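Local structure of imidazolonepropionase (Unidentified, 2Q09) at residues A[66-71]-A[326-331]; A[72-77]-A[142-147]; A[135-140]-A[168-173]; A[260-265]-A[355-360]; A[288-293]-A[321-326]. The protein catalyses the hydrolytic opening of the imidazolone ring of imidazolone-5-propanoate to N-formimidoyl-L-glutamate, the third step of histidine degradation. All blocks are in the same frame, centred on the assembly; numbering follows the deposited sequence.

Interaction 1. Residues A[66-71]-A[326-331]; sequences PGLIDC and VSLRMA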
# COMPACT_ATOMS: atom_id res chain seq x y z
N PRO A 66 -13.69 -6.47 5.85
CA PRO A 66 -12.68 -5.70 6.59
C PRO A 66 -12.42 -4.45 5.74
O PRO A 66 -12.78 -4.44 4.55
CB PRO A 66 -11.46 -6.60 6.56
CG PRO A 66 -12.04 -7.98 6.49
CD PRO A 66 -13.17 -7.79 5.48
N GLY A 67 -11.86 -3.40 6.33
CA GLY A 67 -11.58 -2.20 5.57
C GLY A 67 -10.48 -2.53 4.58
O GLY A 67 -9.63 -3.36 4.88
N LEU A 68 -10.48 -1.90 3.41
CA LEU A 68 -9.45 -2.21 2.42
C LEU A 68 -8.13 -1.55 2.80
O LEU A 68 -8.10 -0.52 3.49
CB LEU A 68 -9.89 -1.76 1.02
CG LEU A 68 -11.28 -2.24 0.58
CD1 LEU A 68 -11.50 -1.84 -0.87
CD2 LEU A 68 -11.42 -3.76 0.75
N ILE A 69 -7.04 -2.16 2.36
CA ILE A 69 -5.70 -1.67 2.65
C ILE A 69 -4.87 -1.52 1.37
O ILE A 69 -4.74 -2.48 0.61
CB ILE A 69 -4.99 -2.65 3.60
CG1 ILE A 69 -5.85 -2.83 4.87
CG2 ILE A 69 -3.60 -2.15 3.97
CD1 ILE A 69 -5.34 -3.91 5.81
N ASP A 70 -4.31 -0.33 1.16
CA ASP A 70 -3.46 -0.02 -0.01
C ASP A 70 -2.06 0.10 0.58
O ASP A 70 -1.68 1.16 1.09
CB ASP A 70 -3.90 1.30 -0.64
CG ASP A 70 -3.45 1.45 -2.08
OD1 ASP A 70 -3.81 2.47 -2.69
OD2 ASP A 70 -2.75 0.55 -2.60
N CYS A 71 -1.28 -0.97 0.49
CA CYS A 71 0.04 -1.03 1.10
C CYS A 71 1.25 -0.50 0.34
O CYS A 71 2.38 -0.71 0.78
CB CYS A 71 0.33 -2.48 1.53
SG CYS A 71 0.47 -3.68 0.14
N VAL A 326 -5.58 7.02 -9.04
CA VAL A 326 -5.97 6.99 -7.64
C VAL A 326 -7.18 6.10 -7.42
O VAL A 326 -8.30 6.57 -7.25
CB VAL A 326 -6.27 8.40 -7.14
CG1 VAL A 326 -6.57 8.38 -5.65
CG2 VAL A 326 -5.07 9.31 -7.43
N SER A 327 -6.93 4.80 -7.44
CA SER A 327 -7.99 3.82 -7.26
C SER A 327 -7.38 2.48 -6.87
O SER A 327 -6.55 1.93 -7.60
CB SER A 327 -8.79 3.65 -8.55
OG SER A 327 -9.81 2.68 -8.38
N LEU A 328 -7.77 1.95 -5.71
CA LEU A 328 -7.27 0.65 -5.29
C LEU A 328 -8.08 -0.41 -6.02
O LEU A 328 -7.54 -1.43 -6.46
CB LEU A 328 -7.43 0.46 -3.78
CG LEU A 328 -7.09 -0.96 -3.29
CD1 LEU A 328 -5.63 -1.27 -3.61
CD2 LEU A 328 -7.34 -1.07 -1.79
N ARG A 329 -9.38 -0.18 -6.14
CA ARG A 329 -10.24 -1.14 -6.81
C ARG A 329 -9.90 -1.34 -8.28
O ARG A 329 -10.04 -2.44 -8.80
CB ARG A 329 -11.71 -0.76 -6.62
CG ARG A 329 -12.14 -0.94 -5.16
CD ARG A 329 -13.59 -0.58 -4.91
NE ARG A 329 -14.51 -1.47 -5.60
CZ ARG A 329 -15.83 -1.38 -5.51
NH1 ARG A 329 -16.37 -0.44 -4.75
NH2 ARG A 329 -16.62 -2.20 -6.19
N MSE A 330 -9.42 -0.29 -8.95
CA MSE A 330 -9.04 -0.42 -10.35
C MSE A 330 -7.84 -1.36 -10.37
O MSE A 330 -7.67 -2.19 -11.28
CB MSE A 330 -8.64 0.94 -10.93
CG MSE A 330 -8.29 0.92 -12.41
SE MSE A 330 -9.86 0.54 -13.54
CE MSE A 330 -9.37 -1.21 -14.18
N ALA A 331 -6.99 -1.24 -9.36
CA ALA A 331 -5.81 -2.09 -9.26
C ALA A 331 -6.22 -3.55 -9.09
O ALA A 331 -5.59 -4.46 -9.63
CB ALA A 331 -4.93 -1.66 -8.09
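L328 sets its two methyl groups on L68, I69 and D70 of strand 63-73, where helix 328-339 packs against the first strand of the amidohydrolase TIM barrel. With CG anti to the backbone N (chi1 173°), the L328 side chain extends to the strand and divides its contacts. CD2 lies 3.9 Å from CB of L68 and touches the carbonyl of I69, with 3.8 Å from CD2 to O. CD1 turns to D70 and comes within 3.6 Å of OD2; the two side chains slide past each other in opposite directions, so a methyl group lies alongside a carboxylate. Farther along the helix, CG of R329 touches CD1 of L68 more loosely, at 4.4 Å.

A second shell holds these groups in place. S315 and S316 each bond one oxygen of the D70 carboxylate, which probably limits its rotation. The R329 guanidinium bonds the carbonyl of L386 and the side chain of Q394, while I69 points away from the helix and packs on A355 and L358. E133 accepts the backbone N-H of L328 and bonds the S327 hydroxyl, and that hydroxyl also caps the helix, its OG accepting from N of selenomethionine M330 at 3.0 Å.

Interaction 2. Residues A[72-77]-A[142-147]; sequences HTHLIF and SGYGLT. With FE (Fe (III) ion), chain B; DI6 (3-[(4S)-2,5-dioxoimidazolidin-4-yl]propanoic acid), chain C.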
# COMPACT_ATOMS: atom_id res chain seq x y z
N HIS A 72 1.03 0.19 -0.78
CA HIS A 72 2.15 0.71 -1.55
C HIS A 72 1.75 1.93 -2.37
O HIS A 72 1.25 1.79 -3.49
CB HIS A 72 2.69 -0.40 -2.47
CG HIS A 72 3.87 0.01 -3.30
ND1 HIS A 72 5.03 -0.73 -3.35
CD2 HIS A 72 4.06 1.06 -4.13
CE1 HIS A 72 5.88 -0.16 -4.18
NE2 HIS A 72 5.31 0.93 -4.67
N THR A 73 1.95 3.12 -1.82
CA THR A 73 1.64 4.32 -2.58
C THR A 73 2.69 5.42 -2.43
O THR A 73 3.47 5.41 -1.47
CB THR A 73 0.26 4.94 -2.22
OG1 THR A 73 0.41 5.86 -1.13
CG2 THR A 73 -0.73 3.85 -1.81
N HIS A 74 2.68 6.33 -3.39
CA HIS A 74 3.56 7.50 -3.42
C HIS A 74 2.59 8.66 -3.64
O HIS A 74 2.87 9.54 -4.42
CB HIS A 74 4.50 7.48 -4.64
CG HIS A 74 5.39 6.28 -4.75
ND1 HIS A 74 6.76 6.36 -4.62
CD2 HIS A 74 5.13 5.00 -5.10
CE1 HIS A 74 7.30 5.19 -4.89
NE2 HIS A 74 6.33 4.34 -5.19
N LEU A 75 1.45 8.66 -2.95
CA LEU A 75 0.45 9.71 -3.18
C LEU A 75 0.82 11.13 -2.80
O LEU A 75 0.10 12.07 -3.16
CB LEU A 75 -0.90 9.32 -2.55
CG LEU A 75 -1.07 9.28 -1.03
CD1 LEU A 75 -1.28 10.70 -0.48
CD2 LEU A 75 -2.30 8.41 -0.71
N ILE A 76 1.91 11.30 -2.07
CA ILE A 76 2.35 12.65 -1.69
C ILE A 76 3.35 13.16 -2.73
O ILE A 76 4.43 12.58 -2.90
CB ILE A 76 3.03 12.65 -0.30
CG1 ILE A 76 1.96 12.53 0.79
CG2 ILE A 76 3.86 13.94 -0.12
CD1 ILE A 76 2.55 12.50 2.22
N PHE A 77 3.00 14.24 -3.41
CA PHE A 77 3.90 14.79 -4.42
C PHE A 77 3.32 16.07 -4.99
O PHE A 77 2.11 16.32 -4.88
CB PHE A 77 4.11 13.77 -5.55
CG PHE A 77 2.84 13.44 -6.30
CD1 PHE A 77 2.38 14.27 -7.31
CD2 PHE A 77 2.09 12.31 -5.97
CE1 PHE A 77 1.20 14.01 -7.98
CE2 PHE A 77 0.89 12.03 -6.64
CZ PHE A 77 0.45 12.88 -7.65
N SER A 142 8.03 8.31 1.09
CA SER A 142 8.67 9.60 0.85
C SER A 142 9.32 9.31 -0.50
O SER A 142 8.71 8.67 -1.35
CB SER A 142 9.71 9.90 1.94
OG SER A 142 10.70 8.90 2.04
N GLY A 143 10.54 9.77 -0.74
CA GLY A 143 11.18 9.45 -2.00
C GLY A 143 11.18 10.50 -3.11
O GLY A 143 11.79 10.28 -4.16
N TYR A 144 10.49 11.61 -2.91
CA TYR A 144 10.48 12.67 -3.91
C TYR A 144 11.15 13.93 -3.36
O TYR A 144 11.04 15.01 -3.94
CB TYR A 144 9.05 12.99 -4.36
CG TYR A 144 8.42 11.91 -5.22
CD1 TYR A 144 9.10 11.39 -6.31
CD2 TYR A 144 7.14 11.43 -4.95
CE1 TYR A 144 8.53 10.41 -7.12
CE2 TYR A 144 6.55 10.44 -5.75
CZ TYR A 144 7.26 9.94 -6.84
OH TYR A 144 6.68 8.98 -7.64
N GLY A 145 11.85 13.76 -2.23
CA GLY A 145 12.54 14.88 -1.61
C GLY A 145 14.03 14.80 -1.90
O GLY A 145 14.64 15.77 -2.35
N LEU A 146 14.61 13.63 -1.66
CA LEU A 146 16.02 13.39 -1.91
C LEU A 146 16.99 14.39 -1.23
O LEU A 146 18.02 14.77 -1.80
CB LEU A 146 16.29 13.31 -3.42
CG LEU A 146 15.46 12.21 -4.12
CD1 LEU A 146 16.01 11.98 -5.52
CD2 LEU A 146 15.53 10.90 -3.32
N THR A 147 16.61 14.80 -0.02
CA THR A 147 17.41 15.67 0.84
C THR A 147 16.87 15.27 2.21
O THR A 147 15.75 14.77 2.29
CB THR A 147 17.15 17.19 0.65
OG1 THR A 147 15.90 17.54 1.24
CG2 THR A 147 17.15 17.55 -0.84
FE FE B . 6.23 2.42 -5.98
N1 DI6 C . 9.25 2.35 -9.70
C2 DI6 C . 8.19 2.99 -10.25
O2 DI6 C . 7.48 2.59 -11.16
C3 DI6 C . 8.05 4.32 -9.48
N4 DI6 C . 9.17 4.25 -8.52
C5 DI6 C . 9.80 3.07 -8.72
O5 DI6 C . 10.77 2.70 -8.07
C6 DI6 C . 8.16 5.51 -10.42
C7 DI6 C . 8.03 6.85 -9.69
C8 DI6 C . 8.14 8.09 -10.60
O9 DI6 C . 7.73 9.18 -10.14
O10 DI6 C . 8.62 8.00 -11.76
O HOH W 1 8.32 8.49 -4.13
O HOH W 2 6.52 2.06 -8.37
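H74 and Y144 both carry CG anti to their carbonyl carbon, beside the backbone N (chi1 -58° and -72°), and their side chains cross at about a right angle. H74 belongs to the His-X-His metal motif that ends the first strand of the TIM barrel: NE2 of H72 binds the iron at 2.2 Å and NE2 of H74 at 2.1 Å, with H242, D317 and a water completing the site. CE2 of Y144 touches CB of H74 at 3.8 Å, the ring planes lying oblique at 44°, and CD2 of Y144 meets CB of F77 at 3.9 Å. The Y144 hydroxyl OH donates to carboxylate oxygen O9 of the inhibitor DI6 (2.7 Å). A valine in place of Y144 would probably leave O9 without this donor and open a gap beside H74 and F77. A second water orients the H74 imidazole: it accepts from ND1 in the ring plane, donates to O of S142, and sits over the centre of one face of the Y144 ring.

Interaction 3. Residues A[135-140]-A[168-173]; sequences VTTVEI and RVKTTL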
# COMPACT_ATOMS: atom_id res chain seq x y z
N VAL A 135 -10.95 2.27 1.51
CA VAL A 135 -9.60 2.09 2.05
C VAL A 135 -9.54 2.69 3.46
O VAL A 135 -9.85 3.86 3.65
CB VAL A 135 -8.54 2.77 1.17
CG1 VAL A 135 -7.15 2.61 1.81
CG2 VAL A 135 -8.53 2.13 -0.23
N THR A 136 -9.15 1.88 4.44
CA THR A 136 -9.09 2.35 5.82
C THR A 136 -7.66 2.45 6.35
O THR A 136 -7.43 3.04 7.40
CB THR A 136 -9.93 1.45 6.74
OG1 THR A 136 -9.56 0.08 6.52
CG2 THR A 136 -11.41 1.63 6.43
N THR A 137 -6.72 1.87 5.62
CA THR A 137 -5.30 1.95 5.96
C THR A 137 -4.53 2.12 4.66
O THR A 137 -4.70 1.34 3.72
CB THR A 137 -4.78 0.66 6.65
OG1 THR A 137 -5.41 0.51 7.93
CG2 THR A 137 -3.27 0.75 6.84
N VAL A 138 -3.70 3.15 4.60
CA VAL A 138 -2.91 3.41 3.40
C VAL A 138 -1.45 3.62 3.78
O VAL A 138 -1.15 4.21 4.81
CB VAL A 138 -3.42 4.66 2.63
CG1 VAL A 138 -3.37 5.90 3.52
CG2 VAL A 138 -2.58 4.88 1.38
N GLU A 139 -0.54 3.09 2.95
CA GLU A 139 0.89 3.25 3.17
C GLU A 139 1.35 4.36 2.23
O GLU A 139 1.02 4.35 1.04
CB GLU A 139 1.63 1.96 2.84
CG GLU A 139 3.14 2.00 3.14
CD GLU A 139 4.00 2.11 1.88
OE1 GLU A 139 3.48 2.55 0.82
OE2 GLU A 139 5.19 1.77 1.96
N ILE A 140 2.11 5.32 2.76
CA ILE A 140 2.60 6.44 1.96
C ILE A 140 4.12 6.53 2.09
O ILE A 140 4.67 6.56 3.20
CB ILE A 140 1.95 7.76 2.41
CG1 ILE A 140 0.43 7.66 2.27
CG2 ILE A 140 2.48 8.92 1.55
CD1 ILE A 140 -0.33 8.89 2.78
N ARG A 168 -6.04 5.19 8.57
CA ARG A 168 -4.76 4.86 9.19
C ARG A 168 -3.65 5.02 8.15
O ARG A 168 -3.78 4.57 7.01
CB ARG A 168 -4.76 3.43 9.72
CG ARG A 168 -5.81 3.16 10.79
CD ARG A 168 -5.81 1.68 11.18
NE ARG A 168 -6.95 1.34 12.03
CZ ARG A 168 -7.01 1.55 13.34
NH1 ARG A 168 -5.98 2.11 13.98
NH2 ARG A 168 -8.10 1.21 14.02
N VAL A 169 -2.56 5.67 8.55
CA VAL A 169 -1.45 5.88 7.64
C VAL A 169 -0.17 5.25 8.15
O VAL A 169 0.20 5.44 9.30
CB VAL A 169 -1.18 7.39 7.41
CG1 VAL A 169 0.03 7.58 6.50
CG2 VAL A 169 -2.41 8.06 6.82
N LYS A 170 0.48 4.47 7.30
CA LYS A 170 1.75 3.86 7.64
C LYS A 170 2.75 4.62 6.77
O LYS A 170 2.52 4.79 5.57
CB LYS A 170 1.77 2.38 7.28
CG LYS A 170 0.67 1.55 7.97
CD LYS A 170 0.81 1.55 9.48
CE LYS A 170 2.05 0.80 9.95
NZ LYS A 170 2.05 0.65 11.43
N THR A 171 3.83 5.09 7.37
CA THR A 171 4.82 5.84 6.60
C THR A 171 6.02 4.99 6.24
O THR A 171 6.42 4.10 7.00
CB THR A 171 5.30 7.07 7.37
OG1 THR A 171 5.89 6.66 8.61
CG2 THR A 171 4.13 8.01 7.65
N THR A 172 6.62 5.29 5.10
CA THR A 172 7.78 4.55 4.65
C THR A 172 8.82 5.50 4.07
O THR A 172 8.53 6.28 3.16
CB THR A 172 7.39 3.51 3.59
OG1 THR A 172 6.45 2.58 4.14
CG2 THR A 172 8.62 2.74 3.13
N LEU A 173 10.04 5.43 4.60
CA LEU A 173 11.12 6.27 4.13
C LEU A 173 11.71 5.68 2.86
O LEU A 173 12.29 4.59 2.88
CB LEU A 173 12.22 6.36 5.19
CG LEU A 173 13.43 7.20 4.79
CD1 LEU A 173 13.02 8.66 4.71
CD2 LEU A 173 14.55 7.03 5.82
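Strands 135-141 and 168-176, neighbours in the wall of the TIM barrel joined through helix 148-164, run parallel here, with T137 beside R168, V138 beside V169, E139 beside K170 and I140 beside T171. The backbones alternate donors and acceptors: R168 N bonds T136 O, V138 N bonds R168 O, K170 N bonds V138 O, I140 N bonds K170 O and T172 N bonds I140 O, at 2.8 to 3.0 Å. CA-H...O contacts fill the intervals, as between CA of T137 and O of R168 (3.2 Å).

On the face of V138 and I140, CG1 of V138 and CG2 of V169 lie side by side at 4.1 Å, while CD1 of I140 crosses to CG1 of V169 at 4.0 Å. On the other face, OG1 of T137 touches CD of R168 (3.5 Å), whose NE goes on to a salt bridge with D374. The E139 chain starts with CG anti to the backbone N (chi1 -176°) and bends at chi2. Its OE2 accepts from OG1 of T172 at 2.6 Å, the donor standing 38° out of the carboxylate plane. K141 and K240 both form salt bridges to the same oxygen, a concentration of positive charge that would favour a carboxylate here. An alanine at E139 would probably leave both lysines without this mate and the T172 hydroxyl without its acceptor. The parallel pairing and helical connection are those of the classic beta-alpha-beta crossover of TIM barrels.

Interaction 4. Residues A[260-265]-A[355-360]; sequences ALSVDH and ARALGE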
# COMPACT_ATOMS: atom_id res chain seq x y z
N ALA A 260 12.35 -8.70 5.29
CA ALA A 260 11.52 -7.66 4.70
C ALA A 260 10.04 -7.99 4.88
O ALA A 260 9.65 -9.15 4.87
CB ALA A 260 11.83 -7.52 3.22
N LEU A 261 9.23 -6.96 5.07
CA LEU A 261 7.79 -7.14 5.22
C LEU A 261 7.23 -7.55 3.85
O LEU A 261 6.30 -8.36 3.76
CB LEU A 261 7.12 -5.84 5.66
CG LEU A 261 7.40 -5.33 7.08
CD1 LEU A 261 6.82 -3.94 7.25
CD2 LEU A 261 6.79 -6.29 8.09
N SER A 262 7.82 -7.01 2.80
CA SER A 262 7.37 -7.31 1.44
C SER A 262 8.37 -6.83 0.39
O SER A 262 9.24 -6.01 0.67
CB SER A 262 6.04 -6.61 1.16
OG SER A 262 6.25 -5.21 1.00
N VAL A 263 8.23 -7.37 -0.82
CA VAL A 263 9.05 -6.97 -1.96
C VAL A 263 7.98 -6.61 -2.99
O VAL A 263 7.00 -7.34 -3.14
CB VAL A 263 9.95 -8.11 -2.48
CG1 VAL A 263 11.15 -8.28 -1.56
CG2 VAL A 263 9.17 -9.41 -2.57
N ASP A 264 8.16 -5.49 -3.68
CA ASP A 264 7.14 -5.03 -4.62
C ASP A 264 7.55 -4.89 -6.09
O ASP A 264 8.67 -4.50 -6.40
CB ASP A 264 6.58 -3.69 -4.11
CG ASP A 264 6.26 -3.71 -2.62
OD1 ASP A 264 5.50 -2.84 -2.16
OD2 ASP A 264 6.78 -4.58 -1.88
N HIS A 265 6.60 -5.20 -6.97
CA HIS A 265 6.73 -5.19 -8.44
C HIS A 265 7.00 -6.63 -8.88
O HIS A 265 6.08 -7.32 -9.32
CB HIS A 265 7.83 -4.24 -8.92
CG HIS A 265 7.40 -2.81 -8.97
ND1 HIS A 265 6.38 -2.37 -9.78
CD2 HIS A 265 7.84 -1.72 -8.29
CE1 HIS A 265 6.21 -1.07 -9.61
NE2 HIS A 265 7.08 -0.65 -8.71
N ALA A 355 -2.39 -6.37 4.98
CA ALA A 355 -2.13 -6.12 6.39
C ALA A 355 -0.75 -6.67 6.76
O ALA A 355 0.03 -5.99 7.43
CB ALA A 355 -3.21 -6.78 7.25
N ARG A 356 -0.48 -7.90 6.33
CA ARG A 356 0.80 -8.54 6.62
C ARG A 356 1.96 -7.76 6.01
O ARG A 356 3.02 -7.64 6.63
CB ARG A 356 0.80 -9.98 6.08
CG ARG A 356 2.06 -10.79 6.46
CD ARG A 356 1.93 -12.25 6.01
NE ARG A 356 0.87 -12.95 6.73
CZ ARG A 356 1.00 -13.42 7.97
NH1 ARG A 356 2.15 -13.28 8.62
NH2 ARG A 356 -0.03 -14.02 8.56
N ALA A 357 1.77 -7.25 4.80
CA ALA A 357 2.81 -6.48 4.12
C ALA A 357 3.18 -5.22 4.92
O ALA A 357 4.24 -4.65 4.73
CB ALA A 357 2.34 -6.09 2.72
N LEU A 358 2.28 -4.80 5.81
CA LEU A 358 2.53 -3.62 6.63
C LEU A 358 2.84 -4.01 8.06
O LEU A 358 2.93 -3.16 8.94
CB LEU A 358 1.30 -2.69 6.60
CG LEU A 358 0.86 -2.15 5.23
CD1 LEU A 358 -0.34 -1.25 5.38
CD2 LEU A 358 2.02 -1.39 4.59
N GLY A 359 3.01 -5.31 8.29
CA GLY A 359 3.32 -5.83 9.61
C GLY A 359 2.15 -5.76 10.57
O GLY A 359 2.33 -5.78 11.79
N GLU A 360 0.94 -5.68 10.03
CA GLU A 360 -0.26 -5.59 10.86
C GLU A 360 -1.13 -6.85 10.80
O GLU A 360 -2.33 -6.79 11.11
CB GLU A 360 -1.10 -4.39 10.42
CG GLU A 360 -0.43 -3.03 10.64
CD GLU A 360 -0.22 -2.70 12.11
OE1 GLU A 360 -1.16 -2.93 12.90
OE2 GLU A 360 0.86 -2.20 12.46
O HOH W 3 5.03 -3.25 2.53
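A Schellman motif closes helix 352-357, and L261 folds over it at the entry to strand 262-265. CG of L261 is anti to the carbonyl carbon (chi1 -69°), and the side chain lies against the helix end. Its CB is 3.3 Å from O of A357, and CD1 approaches the same oxygen at 3.7 Å. The other methyl, CD2, reaches past it to CA of G359 at 3.8 Å. Glycine suits that place twice over, since its phi is positive (72°) and a CB there would come tightly against L261 CD2. The motif itself is made by E360 N bonded to A355 O at 2.8 Å, together with G359 N bonded to R356 O; A355 O also takes the N-H of L358, the two donors arriving from opposite faces of its plane.

Strand 262-265 is the sixth of the barrel, and helix 352-357 with the turn after it packs on this strand and on I69 and C71 of strand 63-73. CB of S262 rests on CB of A357 at 4.0 Å. Its hydroxyl then works both ways: OG donates to the syn lone pair of D264 OD2 (3.0 Å) and accepts from a water that also donates to A357 O, bridging strand and helix end. D264 in turn uses OD1 to bond ND1 of the iron ligand H72, so D264 is in the second shell of the metal site and S262 lies behind it.

Interaction 5. Residues A[288-293]-A[321-326]; sequences PTAFYF and GTAPIV. With DI6 (3-[(4S)-2,5-dioxoimidazolidin-4-yl]propanoic acid), chain C.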
# COMPACT_ATOMS: atom_id res chain seq x y z
N PRO A 288 -0.11 -3.95 -10.57
CA PRO A 288 -0.65 -4.04 -11.93
C PRO A 288 -0.80 -2.73 -12.69
O PRO A 288 -0.66 -2.69 -13.90
CB PRO A 288 -1.98 -4.75 -11.72
CG PRO A 288 -2.42 -4.22 -10.38
CD PRO A 288 -1.13 -4.31 -9.57
N THR A 289 -1.10 -1.65 -11.97
CA THR A 289 -1.30 -0.36 -12.61
C THR A 289 -0.02 0.19 -13.25
O THR A 289 -0.08 0.76 -14.34
CB THR A 289 -1.85 0.67 -11.61
OG1 THR A 289 -3.09 0.17 -11.07
CG2 THR A 289 -2.12 2.00 -12.29
N ALA A 290 1.11 0.00 -12.59
CA ALA A 290 2.39 0.46 -13.13
C ALA A 290 2.73 -0.40 -14.35
O ALA A 290 3.32 0.08 -15.33
CB ALA A 290 3.50 0.34 -12.07
N PHE A 291 2.37 -1.67 -14.28
CA PHE A 291 2.62 -2.61 -15.37
C PHE A 291 1.82 -2.14 -16.60
O PHE A 291 2.33 -2.13 -17.73
CB PHE A 291 2.14 -4.00 -14.94
CG PHE A 291 2.25 -5.04 -16.01
CD1 PHE A 291 3.46 -5.71 -16.23
CD2 PHE A 291 1.16 -5.35 -16.81
CE1 PHE A 291 3.57 -6.66 -17.23
CE2 PHE A 291 1.27 -6.31 -17.83
CZ PHE A 291 2.48 -6.96 -18.03
N TYR A 292 0.57 -1.76 -16.36
CA TYR A 292 -0.32 -1.26 -17.40
C TYR A 292 0.21 0.03 -18.06
O TYR A 292 0.43 0.10 -19.28
CB TYR A 292 -1.71 -0.97 -16.80
CG TYR A 292 -2.48 0.13 -17.50
CD1 TYR A 292 -3.16 -0.10 -18.69
CD2 TYR A 292 -2.49 1.42 -16.97
CE1 TYR A 292 -3.85 0.93 -19.35
CE2 TYR A 292 -3.17 2.46 -17.61
CZ TYR A 292 -3.84 2.21 -18.80
OH TYR A 292 -4.49 3.24 -19.44
N PHE A 293 0.41 1.05 -17.23
CA PHE A 293 0.85 2.35 -17.70
C PHE A 293 2.21 2.36 -18.39
O PHE A 293 2.41 3.10 -19.37
CB PHE A 293 0.85 3.35 -16.53
CG PHE A 293 0.76 4.78 -16.97
CD1 PHE A 293 -0.34 5.23 -17.70
CD2 PHE A 293 1.77 5.68 -16.66
CE1 PHE A 293 -0.43 6.55 -18.12
CE2 PHE A 293 1.70 7.00 -17.07
CZ PHE A 293 0.59 7.44 -17.81
N GLY A 321 4.60 9.34 -11.76
CA GLY A 321 5.36 8.89 -12.91
C GLY A 321 4.91 7.65 -13.67
O GLY A 321 4.83 7.67 -14.90
N THR A 322 4.60 6.57 -12.95
CA THR A 322 4.22 5.31 -13.59
C THR A 322 2.84 4.75 -13.26
O THR A 322 2.44 3.74 -13.83
CB THR A 322 5.23 4.22 -13.25
OG1 THR A 322 5.19 3.98 -11.84
CG2 THR A 322 6.65 4.65 -13.63
N ALA A 323 2.12 5.38 -12.34
CA ALA A 323 0.79 4.90 -12.00
C ALA A 323 -0.06 6.04 -11.45
O ALA A 323 -0.38 6.06 -10.26
CB ALA A 323 0.89 3.77 -10.97
N PRO A 324 -0.45 6.99 -12.31
CA PRO A 324 -1.26 8.15 -11.94
C PRO A 324 -2.73 7.84 -11.80
O PRO A 324 -3.57 8.63 -12.22
CB PRO A 324 -0.99 9.13 -13.09
CG PRO A 324 -0.87 8.20 -14.26
CD PRO A 324 0.00 7.09 -13.71
N ILE A 325 -3.05 6.70 -11.20
CA ILE A 325 -4.43 6.29 -11.03
C ILE A 325 -4.78 6.10 -9.56
O ILE A 325 -4.33 5.16 -8.91
CB ILE A 325 -4.70 4.99 -11.82
CG1 ILE A 325 -4.31 5.23 -13.29
CG2 ILE A 325 -6.16 4.59 -11.72
CD1 ILE A 325 -4.33 3.99 -14.16
N VAL A 326 -5.58 7.02 -9.04
CA VAL A 326 -5.97 6.99 -7.64
C VAL A 326 -7.18 6.10 -7.42
O VAL A 326 -8.30 6.57 -7.25
CB VAL A 326 -6.27 8.40 -7.14
CG1 VAL A 326 -6.57 8.38 -5.65
CG2 VAL A 326 -5.07 9.31 -7.43
N1 DI6 C . 9.25 2.35 -9.70
C2 DI6 C . 8.19 2.99 -10.25
O2 DI6 C . 7.48 2.59 -11.16
C3 DI6 C . 8.05 4.32 -9.48
N4 DI6 C . 9.17 4.25 -8.52
C5 DI6 C . 9.80 3.07 -8.72
O5 DI6 C . 10.77 2.70 -8.07
C6 DI6 C . 8.16 5.51 -10.42
C7 DI6 C . 8.03 6.85 -9.69
C8 DI6 C . 8.14 8.09 -10.60
O9 DI6 C . 7.73 9.18 -10.14
O10 DI6 C . 8.62 8.00 -11.76
O HOH W 4 -4.73 1.87 -9.75
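The F293 ring has P324 over one face and the carbonyl oxygen of G321 at its edge, in the ring plane. CD of P324 stands 3.7 Å above that plane, displaced toward the rim, in a CH-pi contact. The F85 ring also meets that of F293. In Y292 the ring edge is taken by O of T289 of its own helix, while CD1 of I325 approaches CE2 obliquely at 3.9 Å, the two side chains crossing at about a right angle.

These groups belong to helix 288-293, which follows the seventh strand of the TIM barrel, and to the loop after the eighth, at the end of the barrel that carries the active site. T289 turns its methyl to that loop, CG2 being anti to the backbone N and touching CD1 of I325 at 3.5 Å and CB of A323 at 3.7 Å. The carbonyl of T322 is buried against the helix without a hydrogen-bond partner; F293 CB lies 3.2 Å from this O, and the CA-H of A290 points almost straight at it (171° at H). T322 N, meanwhile, is bonded to N319.

On the pocket side, G321 lies close to the inhibitor DI6, and any CB there would run into its carboxylate oxygen O10. The T322 hydroxyl sits between the backbone N and the carbonyl carbon (chi1 64°), and its OG1 donates to ring carbonyl O2 of DI6 at 2.8 Å.

Interactions 2 and 5 both touch DI6, their centres about 15 Å apart: the first bonds its carboxylate and also holds two of the four protein ligands of the iron, the second bonds its ring carbonyl. Behind them, interactions 1 and 3 share the pairing of strands 63-73 and 135-141, including a bond from E139 N to D70 O (2.9 Å). Interaction 4 brings L358 against both strands, its CD2 lying 3.7 Å from C71 CB and 3.8 Å from E139 CB, and K170 NZ bridges to E360 OE2 at 3.3 Å. Interaction 4 reaches the metal site through D264 OD1, 2.5 Å from H72 ND1, and touches interaction 5 where the pocket residue H265 sets CE1 3.9 Å from A290 CB.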